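Local structure of (R)-specific secondary-alkylsulfatase (Pseudomonas sp., 4AXH) at residues Ala115-Val120 and Asp161-His166; Lys123-Arg128 and Ile137-Ser142; Leu144-Thr149 and Lys170-Val175. The protein hydrolyses secondary alkyl sulfates with strict inversion of configuration, turning (R)-sulfate esters into (S)-alcohols as a zinc-dependent, homodimeric member of the metallo-beta-lactamase superfamily. All blocks are in the same frame, centred on the assembly; numbering follows the deposited sequence.

Contact 1. Residues Ala115-Val120 and Asp161-His166; sequences AGLFEV and DLYFQH
The carbonyl oxygen of Leu162 is gripped by the imidazole of His166, and the two residues it ties together both lie against Leu117 of the facing strand. His166 ND1 donates to Leu162 O over 3.1 Å with an N-H...O angle of 170°, and the acceptor lies practically in the ring plane, so the bond helps fix the rotation of the ring. A weak bond from Gln165 N reaches the same oxygen. With the ring turned back onto Leu162 O, His166 CB faces the strand: it meets Leu117 CD2 at 3.9 Å, the two side chains lying past one another with opposed directions.

Leu117 makes most of the apolar contact from the strand side. Its CG stands anti to the backbone N (chi1 176°), and the fork beyond it divides the work, CD2 going to His166 while CD1 reaches the ring of Tyr163 edge-on, 3.9 Å from Tyr163 CD1. Lower on the same side chain, CB rests 4.1 Å from Leu162 CG. Leu162 in turn lays CD2 over the strand backbone, 3.8 Å from Leu117 N and close to Gly116 C. Gly116 adopts backbone angles (phi 136°) at which a beta carbon would collide with the preceding carbonyl oxygen.

Helix 153-164 thus packs on one side of strand 116-119, which runs between strands 67-70 and 124-128. Leu117 also touches Ile68, Tyr125 and Val127, and the Tyr163 hydroxyl hydrogen-bonds Glu139, just after strand 135-138.

Contact 2. Residues Lys123-Arg128 and Ile137-Ser142; sequences KLYQVR and IIEGDS
Tyr125 and Ile137 form an antiparallel hydrogen-bonded pair, Tyr125 N reaching Ile137 O and Ile137 N reaching Tyr125 O, both at 2.9 Å, while Glu139 N continues the ladder to Lys123 O at 2.7 Å. Between these rungs Leu124 and Ile138 make a non-hydrogen-bonded pair. Their side chains lie alongside each other and point the same way, Leu124 CD1 sitting 3.7 Å from Ile138 CG1; two branched aliphatic groups suit this buried face, where Ile138 also meets Val145 and Ile147 of the next strand. The other face carries Tyr125, Val127 and Ile137. There Val127 CG2 touches Ile137 CD1 at 3.9 Å, and Ile137 goes on to Leu144 and Tyr163, so helix 153-164 lies over this side.

The two strands, 124-128 and 135-138, are the arms of a beta hairpin in the mixed sheet of the metallo-beta-lactamase fold. Just past its open end, Glu139 still bonds Lys123 through its N, though it is no longer strand. Its chain is extended beyond CG and passes across Lys123, with Glu139 CB 3.8 Å from Lys123 CB. The carboxylate then crosses obliquely beside the CD1-CE1 side of the Tyr125 ring, the two planes 34° apart. A glutamate suits this buried spot because both its oxygens have partners: OE1 forms a salt bridge with Arg167, and OE2 is hydrogen-bonded to the hydroxyl of Tyr163 on helix 153-164.

Lys123, by contrast, runs out extended toward solvent. Its NZ donates to a water at 2.6 Å, which passes a longer bond of 3.3 Å to Asp141 OD1. Gly140 has a positive phi (94°, with psi 169°), at which a beta carbon would press against the carbonyl oxygen before it.

Contact 3. Residues Leu144-Thr149 and Lys170-Val175; sequences LVLIDT and KPIVAV
Leu144 O receives two backbone donors from the neighbouring strand: Val173 N at 3.0 Å, on a bent path (142°), and Ala174 N at 3.3 Å, almost straight (172°). The two successive amides share this oxygen in a bulge-like irregularity at the start of the strand, where the psi of Val173 (-36°) brings Ala174 N round to it. Beyond it the parallel register is regular. Leu146 N donates to Ala174 O at 2.9 Å, and a CA-H...O contact brings Val145 CA to the same oxygen. Farther on, Leu146 and Asp148 each hydrogen-bond the backbone of Val176; on the other side Val145 is paired with Ile138. Ile147 O is bonded by Gln354 NE2.

Apolar side chains pack on both faces of the ladder. Val145 CG2 lies 3.9 Å from Ala174 CB, the small alanine fitting close beside its beta-branched partner. On the opposite face Leu146 CB meets Val175 CG2 at 3.9 Å, the Leu146 and Ile172 side chains cross at about a right angle, Leu146 CD2 4.1 Å from Ile172 CD1, and Leu144 CD2 lies 4.0 Å from Lys170 CE. At the far end Thr149 CG2, anti to the carbonyl carbon, turns to Val175 CG1 at 3.7 Å, leaving OG1 for the carbonyl oxygen of His184. Threonine serves both needs with its methyl and hydroxyl.

Asp148 is a second-shell residue of the zinc centre: its OD2 is hydrogen-bonded to ND1 of His184, a zinc ligand, and probably helps orient that imidazole; Ser178 OG and Gln354 NE2 bond the same oxygen. The two strands are the beta arms of a beta-alpha-beta unit whose helix, 153-164, lies over Leu144, Leu146 and Ile172 through Tyr163, Phe164 and Leu160, with strand 135-138 flanking the pair.

In the fold
From the N terminus the chain lays down 115-120, turns a corner at 120 and enters 123-128, its neighbour in the sheet. Contact 2 closes first, when the hairpin returns as 137-142. It is nested within the larger loop of contact 1, which closes only when helix 153-164 brings 161-166 back onto strand 116-119. Before that closure 144-149 has been added beside the hairpin, and it is paired by 170-175 only after the helix, so contact 3 crosses contact 1 while following contact 2 in series. Contacts 2 and 3 each pair neighbouring strands of one mixed sheet, and contact 1 sets the crossover helix against strand 116-119 of the same sheet.

Contact 1. Residues Ala115-Val120 and Asp161-His166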
loop_
_atom_site.group_PDB
_atom_site.type_symbol
_atom_site.label_atom_id
_atom_site.label_comp_id
_atom_site.label_asym_id
_atom_site.label_seq_id
_atom_site.Cartn_x
_atom_site.Cartn_y
_atom_site.Cartn_z
ATOM N N ALA A 115 -32.984 -12.711 9.452
ATOM C CA ALA A 115 -32.792 -11.698 10.501
ATOM C C ALA A 115 -33.564 -11.984 11.783
ATOM O O ALA A 115 -34.620 -12.633 11.751
ATOM C CB ALA A 115 -33.169 -10.324 9.976
ATOM N N GLY A 116 -33.024 -11.496 12.898
ATOM C CA GLY A 116 -33.674 -11.638 14.192
ATOM C C GLY A 116 -32.786 -12.031 15.351
ATOM O O GLY A 116 -31.580 -11.732 15.362
ATOM N N LEU A 117 -33.421 -12.656 16.375
ATOM C CA LEU A 117 -32.752 -13.117 17.591
ATOM C C LEU A 117 -32.557 -14.600 17.452
ATOM O O LEU A 117 -33.468 -15.286 17.011
ATOM C CB LEU A 117 -33.561 -12.758 18.871
ATOM C CG LEU A 117 -33.007 -13.284 20.214
ATOM C CD1 LEU A 117 -31.681 -12.662 20.552
ATOM C CD2 LEU A 117 -34.034 -13.150 21.333
ATOM N N PHE A 118 -31.363 -15.094 17.803
ATOM C CA PHE A 118 -31.021 -16.496 17.641
ATOM C C PHE A 118 -30.247 -17.037 18.812
ATOM O O PHE A 118 -29.248 -16.430 19.204
ATOM C CB PHE A 118 -30.117 -16.663 16.399
ATOM C CG PHE A 118 -30.618 -16.147 15.082
ATOM C CD1 PHE A 118 -30.435 -14.817 14.723
ATOM C CD2 PHE A 118 -31.188 -17.011 14.155
ATOM C CE1 PHE A 118 -30.882 -14.346 13.492
ATOM C CE2 PHE A 118 -31.647 -16.536 12.933
ATOM C CZ PHE A 118 -31.472 -15.210 12.599
ATOM N N GLU A 119 -30.606 -18.246 19.296
ATOM C CA GLU A 119 -29.828 -18.930 20.337
ATOM C C GLU A 119 -28.700 -19.712 19.658
ATOM O O GLU A 119 -28.934 -20.352 18.648
ATOM C CB GLU A 119 -30.714 -19.880 21.150
ATOM C CG GLU A 119 -30.096 -20.421 22.430
ATOM C CD GLU A 119 -31.041 -21.260 23.273
ATOM O OE1 GLU A 119 -31.726 -22.150 22.717
ATOM O OE2 GLU A 119 -31.083 -21.036 24.504
ATOM N N VAL A 120 -27.484 -19.618 20.181
ATOM C CA VAL A 120 -26.334 -20.362 19.683
ATOM C C VAL A 120 -26.198 -21.568 20.610
ATOM O O VAL A 120 -26.066 -22.703 20.167
ATOM C CB VAL A 120 -25.037 -19.515 19.644
ATOM C CG1 VAL A 120 -23.825 -20.355 19.207
ATOM C CG2 VAL A 120 -25.200 -18.283 18.754
ATOM N N ASP A 161 -33.737 -4.410 22.347
ATOM C CA ASP A 161 -35.186 -4.417 22.580
ATOM C C ASP A 161 -35.794 -5.783 22.247
ATOM O O ASP A 161 -36.607 -6.312 23.041
ATOM C CB ASP A 161 -35.902 -3.308 21.771
ATOM C CG ASP A 161 -35.933 -1.919 22.407
ATOM O OD1 ASP A 161 -35.672 -1.816 23.634
ATOM O OD2 ASP A 161 -36.310 -0.945 21.700
ATOM N N LEU A 162 -35.400 -6.341 21.059
ATOM C CA LEU A 162 -35.819 -7.631 20.515
ATOM C C LEU A 162 -35.348 -8.739 21.431
ATOM O O LEU A 162 -36.119 -9.656 21.688
ATOM C CB LEU A 162 -35.287 -7.811 19.084
ATOM C CG LEU A 162 -35.504 -9.157 18.371
ATOM C CD1 LEU A 162 -36.970 -9.461 18.176
ATOM C CD2 LEU A 162 -34.773 -9.165 17.034
ATOM N N TYR A 163 -34.131 -8.620 21.978
ATOM C CA TYR A 163 -33.583 -9.571 22.936
ATOM C C TYR A 163 -34.389 -9.571 24.234
ATOM O O TYR A 163 -34.707 -10.651 24.763
ATOM C CB TYR A 163 -32.114 -9.259 23.247
ATOM C CG TYR A 163 -31.536 -10.094 24.369
ATOM C CD1 TYR A 163 -31.041 -11.379 24.131
ATOM C CD2 TYR A 163 -31.464 -9.597 25.669
ATOM C CE1 TYR A 163 -30.498 -12.151 25.165
ATOM C CE2 TYR A 163 -30.938 -10.366 26.715
ATOM C CZ TYR A 163 -30.455 -11.642 26.456
ATOM O OH TYR A 163 -29.932 -12.404 27.471
ATOM N N PHE A 164 -34.692 -8.377 24.776
ATOM C CA PHE A 164 -35.445 -8.299 26.034
ATOM C C PHE A 164 -36.888 -8.772 25.902
ATOM O O PHE A 164 -37.461 -9.233 26.885
ATOM C CB PHE A 164 -35.312 -6.915 26.701
ATOM C CG PHE A 164 -33.921 -6.626 27.215
ATOM C CD1 PHE A 164 -33.207 -7.594 27.929
ATOM C CD2 PHE A 164 -33.342 -5.370 27.032
ATOM C CE1 PHE A 164 -31.931 -7.325 28.413
ATOM C CE2 PHE A 164 -32.052 -5.106 27.496
ATOM C CZ PHE A 164 -31.353 -6.085 28.186
ATOM N N GLN A 165 -37.452 -8.731 24.674
ATOM C CA GLN A 165 -38.807 -9.213 24.415
ATOM C C GLN A 165 -38.933 -10.753 24.557
ATOM O O GLN A 165 -40.062 -11.258 24.632
ATOM C CB GLN A 165 -39.279 -8.765 23.040
ATOM C CG GLN A 165 -40.028 -7.450 23.071
ATOM C CD GLN A 165 -39.955 -6.710 21.762
ATOM O OE1 GLN A 165 -39.505 -5.561 21.704
ATOM N NE2 GLN A 165 -40.408 -7.343 20.680
ATOM N N HIS A 166 -37.785 -11.485 24.619
ATOM C CA HIS A 166 -37.744 -12.947 24.679
ATOM C C HIS A 166 -36.869 -13.480 25.769
ATOM O O HIS A 166 -36.949 -14.666 26.102
ATOM C CB HIS A 166 -37.311 -13.527 23.328
ATOM C CG HIS A 166 -38.249 -13.163 22.223
ATOM N ND1 HIS A 166 -38.112 -11.968 21.524
ATOM C CD2 HIS A 166 -39.374 -13.790 21.804
ATOM C CE1 HIS A 166 -39.144 -11.913 20.696
ATOM N NE2 HIS A 166 -39.928 -12.990 20.817
#

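Contact 2. Residues Lys123-Arg128 and Ile137-Ser142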
loop_
_atom_site.group_PDB
_atom_site.type_symbol
_atom_site.label_atom_id
_atom_site.label_comp_id
_atom_site.label_asym_id
_atom_site.label_seq_id
_atom_site.Cartn_x
_atom_site.Cartn_y
_atom_site.Cartn_z
ATOM N N LYS A 123 -27.777 -19.398 27.297
ATOM C CA LYS A 123 -27.015 -18.261 27.862
ATOM C C LYS A 123 -26.183 -17.521 26.767
ATOM O O LYS A 123 -25.392 -16.638 27.105
ATOM C CB LYS A 123 -26.059 -18.697 29.010
ATOM C CG LYS A 123 -26.692 -19.084 30.338
ATOM C CD LYS A 123 -25.578 -19.436 31.365
ATOM C CE LYS A 123 -26.068 -19.461 32.801
ATOM N NZ LYS A 123 -24.970 -19.312 33.796
ATOM N N LEU A 124 -26.346 -17.886 25.475
ATOM C CA LEU A 124 -25.579 -17.324 24.354
ATOM C C LEU A 124 -26.451 -17.089 23.124
ATOM O O LEU A 124 -26.881 -18.038 22.460
ATOM C CB LEU A 124 -24.394 -18.232 24.023
ATOM C CG LEU A 124 -23.314 -17.647 23.142
ATOM C CD1 LEU A 124 -22.490 -16.635 23.912
ATOM C CD2 LEU A 124 -22.405 -18.740 22.583
ATOM N N TYR A 125 -26.727 -15.812 22.849
ATOM C CA TYR A 125 -27.597 -15.377 21.772
ATOM C C TYR A 125 -26.907 -14.404 20.814
ATOM O O TYR A 125 -25.803 -13.913 21.078
ATOM C CB TYR A 125 -28.898 -14.772 22.332
ATOM C CG TYR A 125 -29.611 -15.697 23.290
ATOM C CD1 TYR A 125 -29.200 -15.811 24.617
ATOM C CD2 TYR A 125 -30.680 -16.478 22.872
ATOM C CE1 TYR A 125 -29.807 -16.714 25.484
ATOM C CE2 TYR A 125 -31.334 -17.339 23.755
ATOM C CZ TYR A 125 -30.884 -17.464 25.055
ATOM O OH TYR A 125 -31.496 -18.336 25.926
ATOM N N GLN A 126 -27.560 -14.147 19.679
ATOM C CA GLN A 126 -27.032 -13.273 18.669
ATOM C C GLN A 126 -28.170 -12.555 17.985
ATOM O O GLN A 126 -29.220 -13.159 17.726
ATOM C CB GLN A 126 -26.233 -14.112 17.671
ATOM C CG GLN A 126 -25.043 -13.405 17.059
ATOM C CD GLN A 126 -24.000 -14.380 16.554
ATOM O OE1 GLN A 126 -22.746 -14.021 16.733
ATOM N NE2 GLN A 126 -24.303 -15.407 15.927
ATOM N N VAL A 127 -27.979 -11.255 17.722
ATOM C CA VAL A 127 -28.924 -10.447 16.971
ATOM C C VAL A 127 -28.222 -10.173 15.668
ATOM O O VAL A 127 -27.121 -9.585 15.637
ATOM C CB VAL A 127 -29.403 -9.146 17.668
ATOM C CG1 VAL A 127 -30.434 -8.417 16.799
ATOM C CG2 VAL A 127 -29.991 -9.437 19.050
ATOM N N ARG A 128 -28.841 -10.666 14.595
ATOM C CA ARG A 128 -28.338 -10.553 13.234
ATOM C C ARG A 128 -29.401 -9.932 12.350
ATOM O O ARG A 128 -30.590 -10.174 12.563
ATOM C CB ARG A 128 -28.010 -11.962 12.690
ATOM C CG ARG A 128 -27.087 -12.788 13.567
ATOM C CD ARG A 128 -26.263 -13.758 12.770
ATOM N NE ARG A 128 -27.065 -14.815 12.163
ATOM C CZ ARG A 128 -27.398 -15.956 12.760
ATOM N NH1 ARG A 128 -27.005 -16.209 14.009
ATOM N NH2 ARG A 128 -28.134 -16.840 12.131
ATOM N N ILE A 137 -24.802 -11.629 22.481
ATOM C CA ILE A 137 -25.254 -11.428 23.854
ATOM C C ILE A 137 -24.971 -12.651 24.714
ATOM O O ILE A 137 -25.629 -13.669 24.549
ATOM C CB ILE A 137 -26.730 -10.973 23.973
ATOM C CG1 ILE A 137 -26.994 -9.728 23.133
ATOM C CG2 ILE A 137 -27.067 -10.722 25.448
ATOM C CD1 ILE A 137 -28.360 -9.646 22.540
ATOM N N ILE A 138 -24.004 -12.538 25.627
ATOM C CA ILE A 138 -23.635 -13.592 26.581
ATOM C C ILE A 138 -24.374 -13.273 27.873
ATOM O O ILE A 138 -24.296 -12.143 28.372
ATOM C CB ILE A 138 -22.102 -13.691 26.845
ATOM C CG1 ILE A 138 -21.259 -13.536 25.581
ATOM C CG2 ILE A 138 -21.739 -14.960 27.585
ATOM C CD1 ILE A 138 -19.796 -13.053 25.866
ATOM N N GLU A 139 -25.081 -14.263 28.429
ATOM C CA GLU A 139 -25.798 -14.080 29.692
ATOM C C GLU A 139 -24.907 -13.829 30.922
ATOM O O GLU A 139 -24.486 -12.682 31.130
ATOM C CB GLU A 139 -26.951 -15.057 29.867
ATOM C CG GLU A 139 -28.133 -14.514 29.074
ATOM C CD GLU A 139 -29.313 -15.384 28.726
ATOM O OE1 GLU A 139 -29.461 -16.489 29.297
ATOM O OE2 GLU A 139 -30.162 -14.896 27.950
ATOM N N GLY A 140 -24.550 -14.850 31.671
ATOM C CA GLY A 140 -23.694 -14.594 32.825
ATOM C C GLY A 140 -24.453 -14.382 34.117
ATOM O O GLY A 140 -25.687 -14.230 34.108
ATOM N N ASP A 141 -23.697 -14.370 35.237
ATOM C CA ASP A 141 -24.178 -14.276 36.624
ATOM C C ASP A 141 -25.285 -13.266 36.928
ATOM O O ASP A 141 -26.419 -13.687 37.187
ATOM C CB ASP A 141 -23.010 -14.233 37.638
ATOM C CG ASP A 141 -22.165 -15.506 37.699
ATOM O OD1 ASP A 141 -22.650 -16.579 37.239
ATOM O OD2 ASP A 141 -21.049 -15.450 38.253
ATOM N N SER A 142 -24.974 -11.950 36.870
ATOM C CA SER A 142 -25.926 -10.878 37.187
ATOM C C SER A 142 -26.534 -10.150 35.977
ATOM O O SER A 142 -27.757 -10.036 35.891
ATOM C CB SER A 142 -25.316 -9.884 38.173
ATOM O OG SER A 142 -24.113 -9.299 37.701
HETATM O O HOH W 1 -22.972 -17.636 34.129
#

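Contact 3. Residues Leu144-Thr149 and Lys170-Val175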
loop_
_atom_site.group_PDB
_atom_site.type_symbol
_atom_site.label_atom_id
_atom_site.label_comp_id
_atom_site.label_asym_id
_atom_site.label_seq_id
_atom_site.Cartn_x
_atom_site.Cartn_y
_atom_site.Cartn_z
ATOM N N LEU A 144 -25.377 -8.760 31.609
ATOM C CA LEU A 144 -25.071 -9.189 30.243
ATOM C C LEU A 144 -23.699 -8.763 29.795
ATOM O O LEU A 144 -23.253 -7.643 30.072
ATOM C CB LEU A 144 -26.090 -8.623 29.226
ATOM C CG LEU A 144 -27.586 -8.899 29.422
ATOM C CD1 LEU A 144 -28.382 -8.151 28.403
ATOM C CD2 LEU A 144 -27.925 -10.364 29.305
ATOM N N VAL A 145 -23.032 -9.652 29.057
ATOM C CA VAL A 145 -21.748 -9.346 28.438
ATOM C C VAL A 145 -21.961 -9.356 26.958
ATOM O O VAL A 145 -22.496 -10.311 26.397
ATOM C CB VAL A 145 -20.490 -10.074 28.969
ATOM C CG1 VAL A 145 -20.779 -11.522 29.282
ATOM C CG2 VAL A 145 -19.288 -9.921 28.039
ATOM N N LEU A 146 -21.690 -8.206 26.358
ATOM C CA LEU A 146 -21.925 -7.959 24.954
ATOM C C LEU A 146 -20.644 -7.924 24.160
ATOM O O LEU A 146 -19.635 -7.362 24.586
ATOM C CB LEU A 146 -22.627 -6.613 24.834
ATOM C CG LEU A 146 -24.098 -6.573 24.614
ATOM C CD1 LEU A 146 -24.855 -7.302 25.683
ATOM C CD2 LEU A 146 -24.553 -5.147 24.545
ATOM N N ILE A 147 -20.682 -8.525 22.989
ATOM C CA ILE A 147 -19.568 -8.408 22.054
ATOM C C ILE A 147 -20.124 -7.658 20.870
ATOM O O ILE A 147 -21.050 -8.133 20.220
ATOM C CB ILE A 147 -18.591 -9.616 21.795
ATOM C CG1 ILE A 147 -18.150 -9.720 20.343
ATOM C CG2 ILE A 147 -19.016 -10.972 22.393
ATOM C CD1 ILE A 147 -17.034 -8.836 20.025
ATOM N N ASP A 148 -19.681 -6.391 20.762
ATOM C CA ASP A 148 -20.040 -5.347 19.816
ATOM C C ASP A 148 -21.361 -4.654 20.095
ATOM O O ASP A 148 -22.228 -5.180 20.819
ATOM C CB ASP A 148 -19.791 -5.729 18.352
ATOM C CG ASP A 148 -18.326 -5.967 18.075
ATOM O OD1 ASP A 148 -17.492 -5.509 18.879
ATOM O OD2 ASP A 148 -18.013 -6.640 17.077
ATOM N N THR A 149 -21.498 -3.425 19.553
ATOM C CA THR A 149 -22.654 -2.569 19.811
ATOM C C THR A 149 -23.340 -2.055 18.528
ATOM O O THR A 149 -24.012 -1.014 18.558
ATOM C CB THR A 149 -22.177 -1.409 20.684
ATOM O OG1 THR A 149 -21.252 -0.652 19.917
ATOM C CG2 THR A 149 -21.515 -1.863 21.987
ATOM N N LYS A 170 -32.027 -7.578 32.261
ATOM C CA LYS A 170 -30.833 -7.526 33.121
ATOM C C LYS A 170 -29.971 -6.333 32.705
ATOM O O LYS A 170 -30.069 -5.915 31.550
ATOM C CB LYS A 170 -29.963 -8.812 32.918
ATOM C CG LYS A 170 -30.652 -10.173 33.104
ATOM C CD LYS A 170 -29.670 -11.333 32.939
ATOM C CE LYS A 170 -30.138 -12.385 31.942
ATOM N NZ LYS A 170 -30.065 -13.768 32.507
ATOM N N PRO A 171 -29.060 -5.780 33.555
ATOM C CA PRO A 171 -28.221 -4.682 33.047
ATOM C C PRO A 171 -27.155 -5.208 32.104
ATOM O O PRO A 171 -27.135 -6.394 31.834
ATOM C CB PRO A 171 -27.584 -4.112 34.332
ATOM C CG PRO A 171 -27.530 -5.261 35.271
ATOM C CD PRO A 171 -28.745 -6.076 34.986
ATOM N N ILE A 172 -26.233 -4.337 31.686
ATOM C CA ILE A 172 -25.062 -4.621 30.869
ATOM C C ILE A 172 -23.881 -4.393 31.780
ATOM O O ILE A 172 -23.651 -3.266 32.228
ATOM C CB ILE A 172 -25.037 -3.745 29.590
ATOM C CG1 ILE A 172 -26.217 -4.140 28.661
ATOM C CG2 ILE A 172 -23.687 -3.845 28.880
ATOM C CD1 ILE A 172 -26.587 -3.153 27.555
ATOM N N VAL A 173 -23.178 -5.479 32.123
ATOM C CA VAL A 173 -22.009 -5.443 33.003
ATOM C C VAL A 173 -20.737 -5.220 32.166
ATOM O O VAL A 173 -19.781 -4.582 32.611
ATOM C CB VAL A 173 -21.914 -6.734 33.858
ATOM C CG1 VAL A 173 -20.701 -6.682 34.801
ATOM C CG2 VAL A 173 -23.192 -6.965 34.653
ATOM N N ALA A 174 -20.709 -5.790 30.977
ATOM C CA ALA A 174 -19.515 -5.708 30.160
ATOM C C ALA A 174 -19.827 -5.613 28.678
ATOM O O ALA A 174 -20.845 -6.144 28.209
ATOM C CB ALA A 174 -18.606 -6.918 30.435
ATOM N N VAL A 175 -18.922 -4.942 27.953
ATOM C CA VAL A 175 -18.960 -4.796 26.506
ATOM C C VAL A 175 -17.571 -5.089 25.965
ATOM O O VAL A 175 -16.597 -4.742 26.615
ATOM C CB VAL A 175 -19.534 -3.419 26.039
ATOM C CG1 VAL A 175 -19.262 -3.154 24.563
ATOM C CG2 VAL A 175 -21.024 -3.325 26.323
#